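Local structure of 350aa long hypothetical aspartate-semialdehyde dehydrogenase (Sulfolobus tokodaii, 2EP5) at residues L119-I124 against I155-I160; P162-A167 against A227-T232; G203-I208 against V233-V238. The protein probably catalyses the NADP-dependent interconversion of malonyl-CoA and 3-oxopropanoate, as a member of the aspartate-semialdehyde dehydrogenase family. All blocks are in the same frame, centred on the assembly; numbering follows the deposited sequence.

Contact 1 (L119-I124 against I155-I160); sequences LINPEI and IMSMPI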
loop_
_atom_site.group_PDB
_atom_site.type_symbol
_atom_site.label_atom_id
_atom_site.label_comp_id
_atom_site.label_asym_id
_atom_site.label_seq_id
_atom_site.Cartn_x
_atom_site.Cartn_y
_atom_site.Cartn_z
ATOM N N LEU A 119 8.684 33.101 15.338
ATOM C CA LEU A 119 8.344 31.788 14.774
ATOM C C LEU A 119 6.923 31.587 15.278
ATOM O O LEU A 119 6.704 31.288 16.451
ATOM C CB LEU A 119 9.270 30.697 15.313
ATOM C CG LEU A 119 9.158 29.318 14.655
ATOM C CD1 LEU A 119 9.349 29.435 13.140
ATOM C CD2 LEU A 119 10.199 28.390 15.258
ATOM N N ILE A 120 5.955 31.762 14.389
ATOM C CA ILE A 120 4.566 31.689 14.794
ATOM C C ILE A 120 3.698 30.482 14.498
ATOM O O ILE A 120 3.740 29.895 13.420
ATOM C CB ILE A 120 3.786 32.924 14.270
ATOM C CG1 ILE A 120 4.494 34.215 14.699
ATOM C CG2 ILE A 120 2.355 32.918 14.815
ATOM C CD1 ILE A 120 4.641 34.369 16.200
ATOM N N ASN A 121 2.909 30.145 15.514
ATOM C CA ASN A 121 1.890 29.109 15.480
ATOM C C ASN A 121 0.847 29.891 16.276
ATOM O O ASN A 121 0.835 29.863 17.510
ATOM C CB ASN A 121 2.304 27.834 16.223
ATOM C CG ASN A 121 1.341 26.683 15.957
ATOM O OD1 ASN A 121 0.297 26.879 15.328
ATOM N ND2 ASN A 121 1.680 25.483 16.431
ATOM N N PRO A 122 -0.028 30.624 15.564
ATOM C CA PRO A 122 -1.106 31.477 16.084
ATOM C C PRO A 122 -1.576 31.245 17.525
ATOM O O PRO A 122 -1.297 32.049 18.413
ATOM C CB PRO A 122 -2.211 31.284 15.055
ATOM C CG PRO A 122 -1.437 31.202 13.785
ATOM C CD PRO A 122 -0.303 30.264 14.157
ATOM N N GLU A 123 -2.296 30.154 17.751
ATOM C CA GLU A 123 -2.809 29.839 19.078
ATOM C C GLU A 123 -1.728 29.763 20.153
ATOM O O GLU A 123 -1.933 30.186 21.286
ATOM C CB GLU A 123 -3.571 28.504 19.050
ATOM C CG GLU A 123 -4.876 28.515 18.258
ATOM C CD GLU A 123 -4.693 28.237 16.775
ATOM O OE1 GLU A 123 -3.576 28.423 16.258
ATOM O OE2 GLU A 123 -5.676 27.846 16.116
ATOM N N ILE A 124 -0.570 29.236 19.789
ATOM C CA ILE A 124 0.514 29.053 20.741
ATOM C C ILE A 124 1.311 30.290 21.177
ATOM O O ILE A 124 1.516 30.501 22.375
ATOM C CB ILE A 124 1.499 27.986 20.208
ATOM C CG1 ILE A 124 0.721 26.751 19.743
ATOM C CG2 ILE A 124 2.488 27.589 21.290
ATOM C CD1 ILE A 124 -0.184 26.152 20.807
ATOM N N ILE A 155 2.532 20.793 14.870
ATOM C CA ILE A 155 1.555 19.854 15.394
ATOM C C ILE A 155 1.849 19.480 16.850
ATOM O O ILE A 155 0.960 19.519 17.701
ATOM C CB ILE A 155 1.493 18.582 14.503
ATOM C CG1 ILE A 155 1.031 18.976 13.090
ATOM C CG2 ILE A 155 0.532 17.550 15.107
ATOM C CD1 ILE A 155 1.110 17.862 12.059
ATOM N N MET A 156 3.101 19.135 17.137
ATOM C CA MET A 156 3.501 18.755 18.492
ATOM C C MET A 156 3.315 19.858 19.536
ATOM O O MET A 156 2.992 19.577 20.693
ATOM C CB MET A 156 4.967 18.326 18.504
ATOM C CG MET A 156 5.295 17.136 17.628
ATOM S SD MET A 156 4.240 15.703 17.931
ATOM C CE MET A 156 3.852 15.235 16.216
ATOM N N SER A 157 3.520 21.111 19.137
ATOM C CA SER A 157 3.399 22.229 20.066
ATOM C C SER A 157 1.997 22.455 20.612
ATOM O O SER A 157 1.840 22.964 21.721
ATOM C CB SER A 157 3.903 23.520 19.412
ATOM O OG SER A 157 3.083 23.921 18.326
ATOM N N MET A 158 0.978 22.071 19.845
ATOM C CA MET A 158 -0.404 22.269 20.271
ATOM C C MET A 158 -0.726 21.687 21.649
ATOM O O MET A 158 -1.197 22.402 22.532
ATOM C CB MET A 158 -1.370 21.694 19.232
ATOM C CG MET A 158 -1.229 22.312 17.852
ATOM S SD MET A 158 -1.575 24.077 17.861
ATOM C CE MET A 158 -3.357 24.085 17.654
ATOM N N PRO A 159 -0.482 20.381 21.854
ATOM C CA PRO A 159 -0.791 19.815 23.168
ATOM C C PRO A 159 0.189 20.210 24.275
ATOM O O PRO A 159 -0.178 20.254 25.446
ATOM C CB PRO A 159 -0.796 18.315 22.899
ATOM C CG PRO A 159 0.242 18.168 21.859
ATOM C CD PRO A 159 -0.017 19.334 20.927
ATOM N N ILE A 160 1.429 20.502 23.896
ATOM C CA ILE A 160 2.461 20.875 24.843
ATOM C C ILE A 160 2.250 22.241 25.508
ATOM O O ILE A 160 2.411 22.370 26.724
ATOM C CB ILE A 160 3.847 20.846 24.161
ATOM C CG1 ILE A 160 4.237 19.398 23.860
ATOM C CG2 ILE A 160 4.900 21.495 25.054
ATOM C CD1 ILE A 160 5.535 19.262 23.100
#
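Helix 151-160, which begins at the predicted acyl-thioester cysteine C151, here packs against the short helix 122-125 and the loop before it, in the range of the Rossmann-type NAD-binding domain. Along 155-160 the first two side chains point away: I155 goes to H244, the predicted proton acceptor, and M156 to I248, both on strand 244-251. S157 is the first to face 119-124. Its OG, in the crowded position between backbone N and carbonyl carbon (chi1 66°), turns back to hydrogen-bond A154 O one turn earlier, and lies 2.8 Å from ND2 of N121. The N121 amide reaches it with CG anti to the backbone N (chi1 -169°); its OD1 accepts from R331. CG1 of I124 packs against the same hydroxyl, 3.9 Å from S157 OG. The first bond of M158 is not aimed at 119-124, but its chain bends at chi2 and chi3 so that the sulfur turns to that segment. There it crosses the N121 side chain at about a right angle, SD 3.8 Å from N121 ND2, while CE comes to 4.4 Å from CD of E123, whose carboxylate forms a salt bridge with R331. The I124 side chain crosses that of M158 obliquely, with CD1 of I124 3.9 Å from M158 SD. P159 turns back to I248, and the helix is kinked where P159 N makes no bond to the turn before.

Contact 2 (P162-A167 against A227-T232); sequences PLIEIA and ANLDST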
loop_
_atom_site.group_PDB
_atom_site.type_symbol
_atom_site.label_atom_id
_atom_site.label_comp_id
_atom_site.label_asym_id
_atom_site.label_seq_id
_atom_site.Cartn_x
_atom_site.Cartn_y
_atom_site.Cartn_z
ATOM N N PRO A 162 -0.470 24.163 26.359
ATOM C CA PRO A 162 -1.350 24.190 27.531
ATOM C C PRO A 162 -0.851 23.320 28.686
ATOM O O PRO A 162 -1.425 23.337 29.775
ATOM C CB PRO A 162 -2.692 23.722 26.968
ATOM C CG PRO A 162 -2.295 22.851 25.805
ATOM C CD PRO A 162 -1.174 23.631 25.179
ATOM N N LEU A 163 0.221 22.569 28.446
ATOM C CA LEU A 163 0.804 21.703 29.474
ATOM C C LEU A 163 2.269 22.089 29.677
ATOM O O LEU A 163 3.069 21.317 30.217
ATOM C CB LEU A 163 0.720 20.234 29.040
ATOM C CG LEU A 163 -0.634 19.681 28.590
ATOM C CD1 LEU A 163 -0.520 18.173 28.378
ATOM C CD2 LEU A 163 -1.696 19.990 29.632
ATOM N N ILE A 164 2.609 23.297 29.249
ATOM C CA ILE A 164 3.978 23.778 29.347
ATOM C C ILE A 164 4.596 23.679 30.741
ATOM O O ILE A 164 5.798 23.464 30.864
ATOM C CB ILE A 164 4.088 25.241 28.833
ATOM C CG1 ILE A 164 5.553 25.675 28.813
ATOM C CG2 ILE A 164 3.262 26.176 29.706
ATOM C CD1 ILE A 164 6.427 24.835 27.906
ATOM N N GLU A 165 3.798 23.817 31.795
ATOM C CA GLU A 165 4.382 23.744 33.127
ATOM C C GLU A 165 4.841 22.337 33.508
ATOM O O GLU A 165 5.767 22.177 34.304
ATOM C CB GLU A 165 3.423 24.266 34.197
ATOM C CG GLU A 165 4.188 24.709 35.439
ATOM C CD GLU A 165 3.502 24.354 36.745
ATOM O OE1 GLU A 165 2.393 24.881 36.995
ATOM O OE2 GLU A 165 4.082 23.551 37.519
ATOM N N ILE A 166 4.191 21.321 32.949
ATOM C CA ILE A 166 4.564 19.939 33.229
ATOM C C ILE A 166 5.755 19.569 32.352
ATOM O O ILE A 166 6.753 19.021 32.834
ATOM C CB ILE A 166 3.411 18.975 32.915
ATOM C CG1 ILE A 166 2.185 19.346 33.749
ATOM C CG2 ILE A 166 3.834 17.547 33.207
ATOM C CD1 ILE A 166 0.949 18.525 33.417
ATOM N N ALA A 167 5.638 19.889 31.064
ATOM C CA ALA A 167 6.681 19.601 30.080
ATOM C C ALA A 167 8.012 20.266 30.420
ATOM O O ALA A 167 9.079 19.714 30.152
ATOM C CB ALA A 167 6.219 20.042 28.685
ATOM N N ALA A 227 11.773 28.325 26.118
ATOM C CA ALA A 227 11.238 27.471 27.175
ATOM C C ALA A 227 12.243 26.356 27.430
ATOM O O ALA A 227 12.915 25.898 26.508
ATOM C CB ALA A 227 9.893 26.876 26.763
ATOM N N ASN A 228 12.354 25.927 28.681
ATOM C CA ASN A 228 13.286 24.860 29.014
ATOM C C ASN A 228 12.664 23.502 28.705
ATOM O O ASN A 228 11.942 22.937 29.529
ATOM C CB ASN A 228 13.668 24.919 30.493
ATOM C CG ASN A 228 14.646 23.822 30.883
ATOM O OD1 ASN A 228 14.335 22.625 30.801
ATOM N ND2 ASN A 228 15.842 24.223 31.305
ATOM N N LEU A 229 12.937 22.984 27.514
ATOM C CA LEU A 229 12.394 21.691 27.124
ATOM C C LEU A 229 13.504 20.732 26.724
ATOM O O LEU A 229 14.174 20.917 25.703
ATOM C CB LEU A 229 11.397 21.856 25.971
ATOM C CG LEU A 229 10.118 22.641 26.292
ATOM C CD1 LEU A 229 9.345 22.890 25.019
ATOM C CD2 LEU A 229 9.261 21.879 27.300
ATOM N N ASP A 230 13.712 19.714 27.548
ATOM C CA ASP A 230 14.729 18.725 27.266
ATOM C C ASP A 230 14.041 17.579 26.534
ATOM O O ASP A 230 13.603 16.605 27.142
ATOM C CB ASP A 230 15.373 18.243 28.572
ATOM C CG ASP A 230 16.372 17.122 28.354
ATOM O OD1 ASP A 230 16.977 17.059 27.258
ATOM O OD2 ASP A 230 16.561 16.306 29.280
ATOM N N SER A 231 13.941 17.700 25.217
ATOM C CA SER A 231 13.284 16.662 24.447
ATOM C C SER A 231 14.179 15.859 23.517
ATOM O O SER A 231 15.093 16.394 22.895
ATOM C CB SER A 231 12.112 17.264 23.657
ATOM O OG SER A 231 12.414 18.567 23.195
ATOM N N THR A 232 13.908 14.560 23.447
ATOM C CA THR A 232 14.639 13.650 22.574
ATOM C C THR A 232 13.582 13.084 21.618
ATOM O O THR A 232 12.582 12.497 22.044
ATOM C CB THR A 232 15.318 12.517 23.388
ATOM O OG1 THR A 232 16.388 13.072 24.161
ATOM C CG2 THR A 232 15.884 11.446 22.471
#
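This is a small apolar contact at the periphery of the dimerisation domain, centred about 19 Å from the centre of the chain, where helix 164-168 meets the loop that leads into strand 230-237, an outermost strand of the mixed sheet within this chain. No hydrogen bond crosses it, and only 146 Å² is buried over both sides, so the evidence for the fit lies in a few methyl groups. The closest pair of CA atoms, A167 and L229, is 6.8 Å apart, a spacing that the small alanine side chain permits.

L229 makes the closest approach. Its CG stands anti to the carbonyl carbon (chi1 -65°) and chi2 is extended at 172°, which carries CD2 forward to the helix although the side chain sets out alongside it. This methyl touches the backbone as well as the side chain of A167: L229 CD2 is 3.6 Å from A167 O and 3.8 Å from A167 CB. I164 is one turn earlier on the helix, and its CD1 lies 4.1 Å from CD2 of L229. Its CG1 is anti to the backbone N (chi1 -174°) and chi2 then bends, so the chain meets that of L229 at about a right angle. N216 borders the cluster, touching I164, A227 and L229, while I172 on strand 171-178 packs against A167 and L229.

Farther along 227-232, D230 forms a salt bridge with K171 through OD1, and its OD2 accepts from N317 of the second subunit. At the helix start L163 occupies the N-cap position, and its carbonyl O receives the N-H of both I166 and A167. On the loop side, A227 points at the helix, its CB 4.2 Å from CD1 of I164.

Contact 3 (G203-I208 against V233-V238); sequences GEEDKI and VTSIRV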
loop_
_atom_site.group_PDB
_atom_site.type_symbol
_atom_site.label_atom_id
_atom_site.label_comp_id
_atom_site.label_asym_id
_atom_site.label_seq_id
_atom_site.Cartn_x
_atom_site.Cartn_y
_atom_site.Cartn_z
ATOM N N GLY A 203 17.501 15.785 9.520
ATOM C CA GLY A 203 17.290 17.060 10.185
ATOM C C GLY A 203 15.973 17.320 10.886
ATOM O O GLY A 203 15.819 18.353 11.541
ATOM N N GLU A 204 15.031 16.394 10.774
ATOM C CA GLU A 204 13.720 16.561 11.392
ATOM C C GLU A 204 13.748 16.579 12.913
ATOM O O GLU A 204 13.064 17.380 13.536
ATOM C CB GLU A 204 12.776 15.444 10.941
ATOM C CG GLU A 204 11.299 15.730 11.200
ATOM C CD GLU A 204 10.735 16.779 10.247
ATOM O OE1 GLU A 204 11.516 17.330 9.427
ATOM O OE2 GLU A 204 9.512 17.051 10.320
ATOM N N GLU A 205 14.529 15.689 13.512
ATOM C CA GLU A 205 14.586 15.597 14.967
ATOM C C GLU A 205 15.164 16.830 15.656
ATOM O O GLU A 205 14.647 17.267 16.675
ATOM C CB GLU A 205 15.341 14.316 15.363
ATOM C CG GLU A 205 14.618 13.085 14.835
ATOM C CD GLU A 205 15.472 11.836 14.763
ATOM O OE1 GLU A 205 16.650 11.915 14.356
ATOM O OE2 GLU A 205 14.942 10.760 15.092
ATOM N N ASP A 206 16.213 17.402 15.083
ATOM C CA ASP A 206 16.827 18.584 15.653
ATOM C C ASP A 206 15.903 19.799 15.512
ATOM O O ASP A 206 15.779 20.602 16.440
ATOM C CB ASP A 206 18.168 18.847 14.974
ATOM C CG ASP A 206 18.995 19.879 15.710
ATOM O OD1 ASP A 206 19.222 19.691 16.928
ATOM O OD2 ASP A 206 19.416 20.876 15.075
ATOM N N LYS A 207 15.254 19.929 14.355
ATOM C CA LYS A 207 14.326 21.036 14.117
ATOM C C LYS A 207 13.138 20.985 15.075
ATOM O O LYS A 207 12.663 22.020 15.552
ATOM C CB LYS A 207 13.796 20.994 12.683
ATOM C CG LYS A 207 14.814 21.333 11.614
ATOM C CD LYS A 207 14.203 21.177 10.236
ATOM C CE LYS A 207 15.233 21.401 9.143
ATOM N NZ LYS A 207 14.686 21.028 7.809
ATOM N N ILE A 208 12.652 19.780 15.354
ATOM C CA ILE A 208 11.517 19.628 16.249
ATOM C C ILE A 208 11.861 20.100 17.650
ATOM O O ILE A 208 11.186 20.968 18.201
ATOM C CB ILE A 208 11.041 18.153 16.312
ATOM C CG1 ILE A 208 10.382 17.770 14.983
ATOM C CG2 ILE A 208 10.073 17.954 17.490
ATOM C CD1 ILE A 208 9.866 16.346 14.938
ATOM N N VAL A 233 13.791 13.271 20.324
ATOM C CA VAL A 233 12.800 12.804 19.371
ATOM C C VAL A 233 13.313 11.867 18.304
ATOM O O VAL A 233 14.458 11.961 17.871
ATOM C CB VAL A 233 12.046 14.020 18.725
ATOM C CG1 VAL A 233 12.682 15.332 19.194
ATOM C CG2 VAL A 233 12.042 13.926 17.215
ATOM N N THR A 234 12.443 10.949 17.905
ATOM C CA THR A 234 12.744 9.967 16.875
ATOM C C THR A 234 11.669 10.117 15.801
ATOM O O THR A 234 10.486 9.832 16.046
ATOM C CB THR A 234 12.705 8.546 17.469
ATOM O OG1 THR A 234 13.578 8.494 18.607
ATOM C CG2 THR A 234 13.150 7.512 16.441
ATOM N N SER A 235 12.072 10.584 14.622
ATOM C CA SER A 235 11.127 10.793 13.526
ATOM C C SER A 235 11.175 9.664 12.507
ATOM O O SER A 235 12.219 9.374 11.919
ATOM C CB SER A 235 11.396 12.132 12.837
ATOM O OG SER A 235 11.318 13.200 13.762
ATOM N N ILE A 236 10.016 9.052 12.287
ATOM C CA ILE A 236 9.897 7.925 11.386
ATOM C C ILE A 236 8.949 8.194 10.225
ATOM O O ILE A 236 7.911 8.834 10.393
ATOM C CB ILE A 236 9.409 6.694 12.172
ATOM C CG1 ILE A 236 10.442 6.345 13.249
ATOM C CG2 ILE A 236 9.173 5.526 11.239
ATOM C CD1 ILE A 236 9.986 5.297 14.221
ATOM N N ARG A 237 9.319 7.702 9.046
ATOM C CA ARG A 237 8.493 7.861 7.862
ATOM C C ARG A 237 7.660 6.598 7.688
ATOM O O ARG A 237 8.197 5.488 7.712
ATOM C CB ARG A 237 9.355 8.070 6.623
ATOM C CG ARG A 237 8.562 8.431 5.372
ATOM C CD ARG A 237 9.084 9.740 4.794
ATOM N NE ARG A 237 8.406 10.910 5.340
ATOM C CZ ARG A 237 8.921 12.134 5.348
ATOM N NH1 ARG A 237 10.129 12.355 4.848
ATOM N NH2 ARG A 237 8.223 13.142 5.851
ATOM N N VAL A 238 6.349 6.777 7.535
ATOM C CA VAL A 238 5.421 5.662 7.351
ATOM C C VAL A 238 4.688 5.837 6.006
ATOM O O VAL A 238 4.603 6.951 5.488
ATOM C CB VAL A 238 4.397 5.611 8.503
ATOM C CG1 VAL A 238 5.096 5.234 9.792
ATOM C CG2 VAL A 238 3.708 6.965 8.658
#
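From its CB outward, E205 rests on strand 233-237 atom by atom. CB lies against V233 CG2, and CG, anti to the carbonyl carbon (chi1 -61°), sits 3.6 Å from the same methyl and 3.5 Å from S235 OG, a hydroxyl hydrogen-bonded to T176 OG1. Beyond CG the chain is extended, bringing CD close to V233 O. At the tip OE2 accepts the N-H of S235 at 2.9 Å, the N-H...O angle being 151° and the donor lying above the carboxylate plane. V233 O is 3.1 Å from E205 OE2, two acceptors side by side, a proximity probably eased by the salt bridge from OE2 to R312 of the second subunit. An alanine here would remove the carboxylate that bonds S235 N and pairs with R312 of the second subunit, and would probably loosen the helix and the subunit interface. Helix 204-215 covers one face of the mixed sheet of the dimerisation domain at the outermost strand within this chain, the short axes 7.8 Å apart and crossing at 132°. I208 meets V233 obliquely, CD1 of I208 being 4.0 Å from CG2 of V233. The opposite face of the strand, with T234 and I236, packs on V247 of the second subunit. E204 bends at chi2 and sends OE2 to N150, T152 and Q178, its side chain about 5 Å from those of the predicted active-site residues C151 and H244.

How the contacts relate
From the N terminus, contact 1 closes first, a loop of 30 residues joining helix 122-125 to helix 151-160, and is complete before the others open. Helix 164-168 follows directly and opens contact 2, linked to contact 1 where I160 packs on A167. Contact 3 opens at helix 204-215, inside the 59-residue loop of contact 2; because 227-232 comes before 233-238, the two cross instead of nesting. Their second segments adjoin, running into and along strand 230-237. Contact 1 joins the NAD-binding range to the helix that starts at the predicted active-site cysteine; contact 2 sets helix 164-168 against the loop entering strand 230-237, contact 3 helix 204-215 on the strand itself, both beside the second subunit.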